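Long-range contact in Peptidase_M23 domain-containing protein (Enterococcus faecalis, PDB 6SMK), which probably acts as a zinc-dependent D,L-endopeptidase that cuts bacterial peptidoglycan, the present chain being its M23 catalytic domain: residues V50-V64 and W73-M86. The protein carries 1 engineered substitution. Sequence-based numbering, arbitrary orientation.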
loop_
_atom_site.group_PDB
_atom_site.type_symbol
_atom_site.label_atom_id
_atom_site.label_comp_id
_atom_site.label_asym_id
_atom_site.label_seq_id
_atom_site.Cartn_x
_atom_site.Cartn_y
_atom_site.Cartn_z
ATOM N N VAL A 50 -3.874 -10.057 -8.141
ATOM C CA VAL A 50 -3.028 -8.963 -8.608
ATOM C C VAL A 50 -3.548 -8.524 -9.968
ATOM O O VAL A 50 -3.478 -9.278 -10.940
ATOM C CB VAL A 50 -1.559 -9.381 -8.697
ATOM C CG1 VAL A 50 -0.774 -8.352 -9.518
ATOM C CG2 VAL A 50 -0.970 -9.555 -7.299
ATOM N N ASP A 51 -4.084 -7.305 -10.039
ATOM C CA ASP A 51 -4.588 -6.778 -11.300
ATOM C C ASP A 51 -4.065 -5.376 -11.578
ATOM O O ASP A 51 -4.679 -4.635 -12.353
ATOM C CB ASP A 51 -6.120 -6.790 -11.337
ATOM C CG ASP A 51 -6.745 -5.858 -10.322
ATOM O OD1 ASP A 51 -6.036 -5.383 -9.410
ATOM O OD2 ASP A 51 -7.961 -5.598 -10.447
ATOM N N TRP A 52 -2.930 -5.011 -10.990
ATOM C CA TRP A 52 -2.374 -3.677 -11.193
ATOM C C TRP A 52 -0.913 -3.701 -10.778
ATOM O O TRP A 52 -0.615 -3.880 -9.593
ATOM C CB TRP A 52 -3.147 -2.649 -10.386
ATOM C CG TRP A 52 -2.634 -1.274 -10.519
ATOM C CD1 TRP A 52 -1.582 -0.713 -9.847
ATOM C CD2 TRP A 52 -3.156 -0.259 -11.363
ATOM N NE1 TRP A 52 -1.417 0.594 -10.233
ATOM C CE2 TRP A 52 -2.375 0.897 -11.164
ATOM C CE3 TRP A 52 -4.215 -0.210 -12.272
ATOM C CZ2 TRP A 52 -2.618 2.085 -11.841
ATOM C CZ3 TRP A 52 -4.460 0.976 -12.940
ATOM C CH2 TRP A 52 -3.665 2.105 -12.722
ATOM N N VAL A 53 -0.013 -3.520 -11.737
ATOM C CA VAL A 53 1.408 -3.404 -11.448
ATOM C C VAL A 53 1.950 -2.219 -12.223
ATOM O O VAL A 53 1.634 -2.049 -13.406
ATOM C CB VAL A 53 2.181 -4.686 -11.802
ATOM C CG1 VAL A 53 3.632 -4.507 -11.458
ATOM C CG2 VAL A 53 1.586 -5.879 -11.056
ATOM N N GLN A 54 2.743 -1.390 -11.550
ATOM C CA GLN A 54 3.246 -0.173 -12.161
ATOM C C GLN A 54 4.640 0.144 -11.634
ATOM O O GLN A 54 4.912 0.021 -10.431
ATOM C CB GLN A 54 2.293 1.002 -11.914
ATOM C CG GLN A 54 2.899 2.348 -12.243
ATOM C CD GLN A 54 1.855 3.416 -12.373
ATOM O OE1 GLN A 54 0.875 3.242 -13.100
ATOM N NE2 GLN A 54 2.052 4.539 -11.678
ATOM N N SER A 55 5.520 0.522 -12.559
ATOM C CA SER A 55 6.822 1.092 -12.244
ATOM C C SER A 55 6.869 2.503 -12.801
ATOM O O SER A 55 6.716 2.704 -14.012
ATOM C CB SER A 55 7.982 0.251 -12.797
ATOM O OG SER A 55 7.856 -1.123 -12.463
ATOM N N SER A 56 7.048 3.472 -11.906
ATOM C CA SER A 56 7.196 4.867 -12.276
ATOM C C SER A 56 8.089 5.523 -11.243
ATOM O O SER A 56 8.436 4.925 -10.224
ATOM C CB SER A 56 5.845 5.585 -12.361
ATOM O OG SER A 56 5.121 5.454 -11.149
ATOM N N SER A 57 8.478 6.763 -11.527
ATOM C CA SER A 57 9.205 7.575 -10.567
ATOM C C SER A 57 8.320 8.637 -9.939
ATOM O O SER A 57 8.818 9.656 -9.462
ATOM C CB SER A 57 10.419 8.197 -11.243
ATOM O OG SER A 57 10.116 8.485 -12.590
ATOM N N ILE A 58 7.016 8.388 -9.893
ATOM C CA ILE A 58 6.014 9.388 -9.564
ATOM C C ILE A 58 5.087 8.826 -8.495
ATOM O O ILE A 58 4.715 7.646 -8.540
ATOM C CB ILE A 58 5.235 9.794 -10.831
ATOM C CG1 ILE A 58 6.127 10.655 -11.718
ATOM C CG2 ILE A 58 3.938 10.506 -10.489
ATOM C CD1 ILE A 58 5.381 11.305 -12.843
ATOM N N GLY A 59 4.726 9.675 -7.529
ATOM C CA GLY A 59 3.844 9.286 -6.445
ATOM C C GLY A 59 4.224 7.951 -5.845
ATOM O O GLY A 59 5.326 7.797 -5.312
ATOM N N LEU A 60 3.347 6.958 -5.970
ATOM C CA LEU A 60 3.625 5.664 -5.350
ATOM C C LEU A 60 4.759 4.903 -6.023
ATOM O O LEU A 60 5.173 3.865 -5.491
ATOM C CB LEU A 60 2.375 4.787 -5.350
ATOM C CG LEU A 60 1.191 5.296 -4.543
ATOM C CD1 LEU A 60 0.118 4.229 -4.481
ATOM C CD2 LEU A 60 1.662 5.707 -3.168
ATOM N N GLY A 61 5.255 5.376 -7.169
ATOM C CA GLY A 61 6.414 4.744 -7.777
ATOM C C GLY A 61 6.143 3.290 -8.098
ATOM O O GLY A 61 5.158 2.957 -8.768
ATOM N N GLU A 62 7.016 2.404 -7.613
ATOM C CA GLU A 62 6.854 0.969 -7.832
ATOM C C GLU A 62 5.778 0.453 -6.895
ATOM O O GLU A 62 5.973 0.442 -5.676
ATOM C CB GLU A 62 8.166 0.237 -7.591
ATOM C CG GLU A 62 9.361 0.914 -8.191
ATOM C CD GLU A 62 9.673 0.419 -9.578
ATOM O OE1 GLU A 62 9.386 -0.764 -9.879
ATOM O OE2 GLU A 62 10.196 1.231 -10.375
ATOM N N HIS A 63 4.643 0.023 -7.450
ATOM C CA HIS A 63 3.547 -0.404 -6.592
ATOM C C HIS A 63 2.687 -1.445 -7.283
ATOM O O HIS A 63 2.686 -1.568 -8.511
ATOM C CB HIS A 63 2.680 0.776 -6.140
ATOM C CG HIS A 63 1.985 1.500 -7.249
ATOM N ND1 HIS A 63 2.663 2.175 -8.239
ATOM C CD2 HIS A 63 0.667 1.696 -7.495
ATOM C CE1 HIS A 63 1.793 2.733 -9.063
ATOM N NE2 HIS A 63 0.574 2.460 -8.631
ATOM N N VAL A 64 1.956 -2.205 -6.457
ATOM C CA VAL A 64 0.997 -3.194 -6.925
ATOM C C VAL A 64 -0.371 -2.901 -6.330
ATOM O O VAL A 64 -0.492 -2.410 -5.204
ATOM C CB VAL A 64 1.413 -4.637 -6.574
ATOM C CG1 VAL A 64 2.823 -4.901 -7.029
ATOM C CG2 VAL A 64 1.290 -4.867 -5.120
ATOM N N TRP A 73 -9.564 -2.437 -3.579
ATOM C CA TRP A 73 -8.216 -2.770 -4.017
ATOM C C TRP A 73 -7.233 -2.260 -2.979
ATOM O O TRP A 73 -7.324 -1.103 -2.552
ATOM C CB TRP A 73 -7.906 -2.148 -5.379
ATOM C CG TRP A 73 -8.561 -2.858 -6.518
ATOM C CD1 TRP A 73 -7.960 -3.681 -7.426
ATOM C CD2 TRP A 73 -9.946 -2.807 -6.877
ATOM N NE1 TRP A 73 -8.889 -4.149 -8.328
ATOM C CE2 TRP A 73 -10.115 -3.629 -8.006
ATOM C CE3 TRP A 73 -11.063 -2.148 -6.350
ATOM C CZ2 TRP A 73 -11.353 -3.817 -8.608
ATOM C CZ3 TRP A 73 -12.292 -2.339 -6.951
ATOM C CH2 TRP A 73 -12.425 -3.158 -8.070
ATOM N N ALA A 74 -6.308 -3.123 -2.568
ATOM C CA ALA A 74 -5.221 -2.743 -1.678
ATOM C C ALA A 74 -3.979 -2.444 -2.511
ATOM O O ALA A 74 -3.567 -3.265 -3.336
ATOM C CB ALA A 74 -4.931 -3.849 -0.660
ATOM N N MET A 75 -3.393 -1.270 -2.300
ATOM C CA MET A 75 -2.211 -0.831 -3.028
ATOM C C MET A 75 -1.009 -0.810 -2.092
ATOM O O MET A 75 -1.102 -0.299 -0.970
ATOM C CB MET A 75 -2.432 0.554 -3.627
ATOM C CG MET A 75 -3.841 0.803 -4.141
ATOM S SD MET A 75 -4.210 -0.222 -5.574
ATOM C CE MET A 75 -2.904 0.246 -6.713
ATOM N N TYR A 76 0.111 -1.362 -2.548
ATOM C CA TYR A 76 1.355 -1.376 -1.788
ATOM C C TYR A 76 2.409 -0.650 -2.611
ATOM O O TYR A 76 2.788 -1.130 -3.685
ATOM C CB TYR A 76 1.819 -2.804 -1.490
ATOM C CG TYR A 76 0.821 -3.714 -0.809
ATOM C CD1 TYR A 76 -0.278 -4.220 -1.495
ATOM C CD2 TYR A 76 1.001 -4.097 0.507
ATOM C CE1 TYR A 76 -1.176 -5.061 -0.871
ATOM C CE2 TYR A 76 0.114 -4.929 1.132
ATOM C CZ TYR A 76 -0.966 -5.413 0.444
ATOM O OH TYR A 76 -1.842 -6.251 1.088
ATOM N N GLY A 77 2.905 0.480 -2.098
ATOM C CA GLY A 77 3.698 1.401 -2.881
ATOM C C GLY A 77 5.110 1.646 -2.373
ATOM O O GLY A 77 5.527 1.146 -1.324
ATOM N N HIS A 78 5.841 2.453 -3.158
ATOM C CA HIS A 78 7.222 2.857 -2.861
ATOM C C HIS A 78 8.142 1.643 -2.752
ATOM O O HIS A 78 8.999 1.573 -1.876
ATOM C CB HIS A 78 7.305 3.686 -1.570
ATOM C CG HIS A 78 6.407 4.883 -1.528
ATOM N ND1 HIS A 78 6.382 5.835 -2.522
ATOM C CD2 HIS A 78 5.518 5.296 -0.590
ATOM C CE1 HIS A 78 5.513 6.782 -2.204
ATOM N NE2 HIS A 78 4.972 6.479 -1.037
ATOM N N MET A 79 7.948 0.657 -3.615
ATOM C CA MET A 79 8.752 -0.556 -3.533
ATOM C C MET A 79 10.105 -0.338 -4.180
ATOM O O MET A 79 10.244 0.442 -5.124
ATOM C CB MET A 79 8.063 -1.725 -4.231
ATOM C CG MET A 79 6.771 -2.138 -3.587
ATOM S SD MET A 79 6.081 -3.586 -4.374
ATOM C CE MET A 79 4.642 -3.811 -3.365
ATOM N N SER A 80 11.112 -1.040 -3.673
ATOM C CA SER A 80 12.389 -1.040 -4.370
ATOM C C SER A 80 12.490 -2.183 -5.359
ATOM O O SER A 80 13.322 -2.134 -6.269
ATOM C CB SER A 80 13.552 -1.114 -3.382
ATOM O OG SER A 80 13.557 -2.348 -2.698
ATOM N N ARG A 81 11.661 -3.204 -5.198
ATOM C CA ARG A 81 11.561 -4.295 -6.152
ATOM C C ARG A 81 10.150 -4.853 -6.071
ATOM O O ARG A 81 9.629 -5.074 -4.973
ATOM C CB ARG A 81 12.581 -5.400 -5.871
ATOM C CG ARG A 81 12.497 -6.532 -6.876
ATOM C CD ARG A 81 13.352 -7.717 -6.485
ATOM N NE ARG A 81 13.368 -8.740 -7.526
ATOM C CZ ARG A 81 14.153 -9.811 -7.500
ATOM N NH1 ARG A 81 14.992 -10.006 -6.488
ATOM N NH2 ARG A 81 14.101 -10.688 -8.491
ATOM N N ILE A 82 9.536 -5.069 -7.227
ATOM C CA ILE A 82 8.241 -5.723 -7.291
ATOM C C ILE A 82 8.450 -7.218 -7.462
ATOM O O ILE A 82 9.298 -7.650 -8.253
ATOM C CB ILE A 82 7.398 -5.157 -8.432
ATOM C CG1 ILE A 82 7.339 -3.636 -8.332
ATOM C CG2 ILE A 82 6.016 -5.775 -8.374
ATOM C CD1 ILE A 82 6.375 -2.982 -9.317
ATOM N N ARG A 83 7.681 -8.012 -6.718
ATOM C CA ARG A 83 7.808 -9.457 -6.761
ATOM C C ARG A 83 6.528 -10.169 -7.166
ATOM O O ARG A 83 6.557 -11.389 -7.358
ATOM C CB ARG A 83 8.286 -9.995 -5.403
ATOM C CG ARG A 83 9.692 -9.549 -5.015
ATOM C CD ARG A 83 10.255 -10.373 -3.863
ATOM N NE ARG A 83 11.619 -9.979 -3.531
ATOM C CZ ARG A 83 12.696 -10.474 -4.124
ATOM N NH1 ARG A 83 12.568 -11.399 -5.069
ATOM N NH2 ARG A 83 13.899 -10.048 -3.772
ATOM N N ALA A 84 5.414 -9.459 -7.299
ATOM C CA ALA A 84 4.203 -10.049 -7.854
ATOM C C ALA A 84 4.109 -9.732 -9.337
ATOM O O ALA A 84 4.521 -8.659 -9.786
ATOM C CB ALA A 84 2.953 -9.539 -7.144
ATOM N N LYS A 85 3.595 -10.688 -10.096
ATOM C CA LYS A 85 3.325 -10.510 -11.512
ATOM C C LYS A 85 1.820 -10.389 -11.694
ATOM O O LYS A 85 1.029 -10.853 -10.870
ATOM C CB LYS A 85 3.890 -11.668 -12.360
ATOM C CG LYS A 85 5.153 -12.385 -11.833
ATOM C CD LYS A 85 6.306 -11.415 -11.439
ATOM C CE LYS A 85 7.302 -12.047 -10.439
ATOM N NZ LYS A 85 8.632 -11.362 -10.359
ATOM N N MET A 86 1.408 -9.741 -12.766
ATOM C CA MET A 86 -0.023 -9.582 -12.928
ATOM C C MET A 86 -0.706 -10.909 -13.224
ATOM O O MET A 86 -0.203 -11.739 -13.986
ATOM C CB MET A 86 -0.356 -8.595 -14.021
ATOM C CG MET A 86 -1.743 -8.165 -13.762
ATOM S SD MET A 86 -2.441 -7.542 -15.196
ATOM C CE MET A 86 -3.357 -6.222 -14.508
#
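V50 meets the far end of 73-86, its CG2 lying 3.9 Å from A84 CB. The contact belongs to the antiparallel beta fold of the M23 peptidase domain, where strand 63-69 pairs with 48-54 and with 72-82; beyond its corner at S80-R81, segment 73-86 returns to V50 and V53. D51 sits in a classic beta bulge, with W52 beside it and both facing G65. With chi1 at 65°, its CG stands between backbone N and carbonyl carbon, and the carboxylate reaches the W73 indole edge. W73 NE1 donates to the syn lone pair of D51 OD2 at 2.7 Å, carboxylate and indole planes 3° apart. M75 SD lies 5.4 Å from the centroid of the W52 five-membered ring, an oblique Met-aromatic contact; separately, M75 CE touches W52 CD1. The V53 and I82 side chains run past each other in opposite directions, V53 CG1 3.8 Å from I82 CD1. At the type II' turn I58-G61, L60 O accepts H78 N, and L60 CD2 packs near the H78 ring. H78 ND1 bonds to S102 O, and the H78 side chain comes within about 4 Å of the zinc ion (nearest atoms) held by H29, D33 and H111. The L60 side chain touches H111, placing the turn beside the metal site. E62 O takes M79 N in its carbonyl plane at 2.9 Å, while S55 OG donates to E62 OE1 from above the carboxylate plane. H63 ND1 donates a hydrogen bond to G61 O, which lies in the imidazole plane, and H63 CD2 puts the ring edge near M75 CE. V64 and Y76 form the antiparallel hydrogen-bonded pair: V64 N donates to Y76 O, Y76 N donates to V64 O with an N-H...O angle of 162°, and V64 CG1 lies 3.6 Å from I82 CG2.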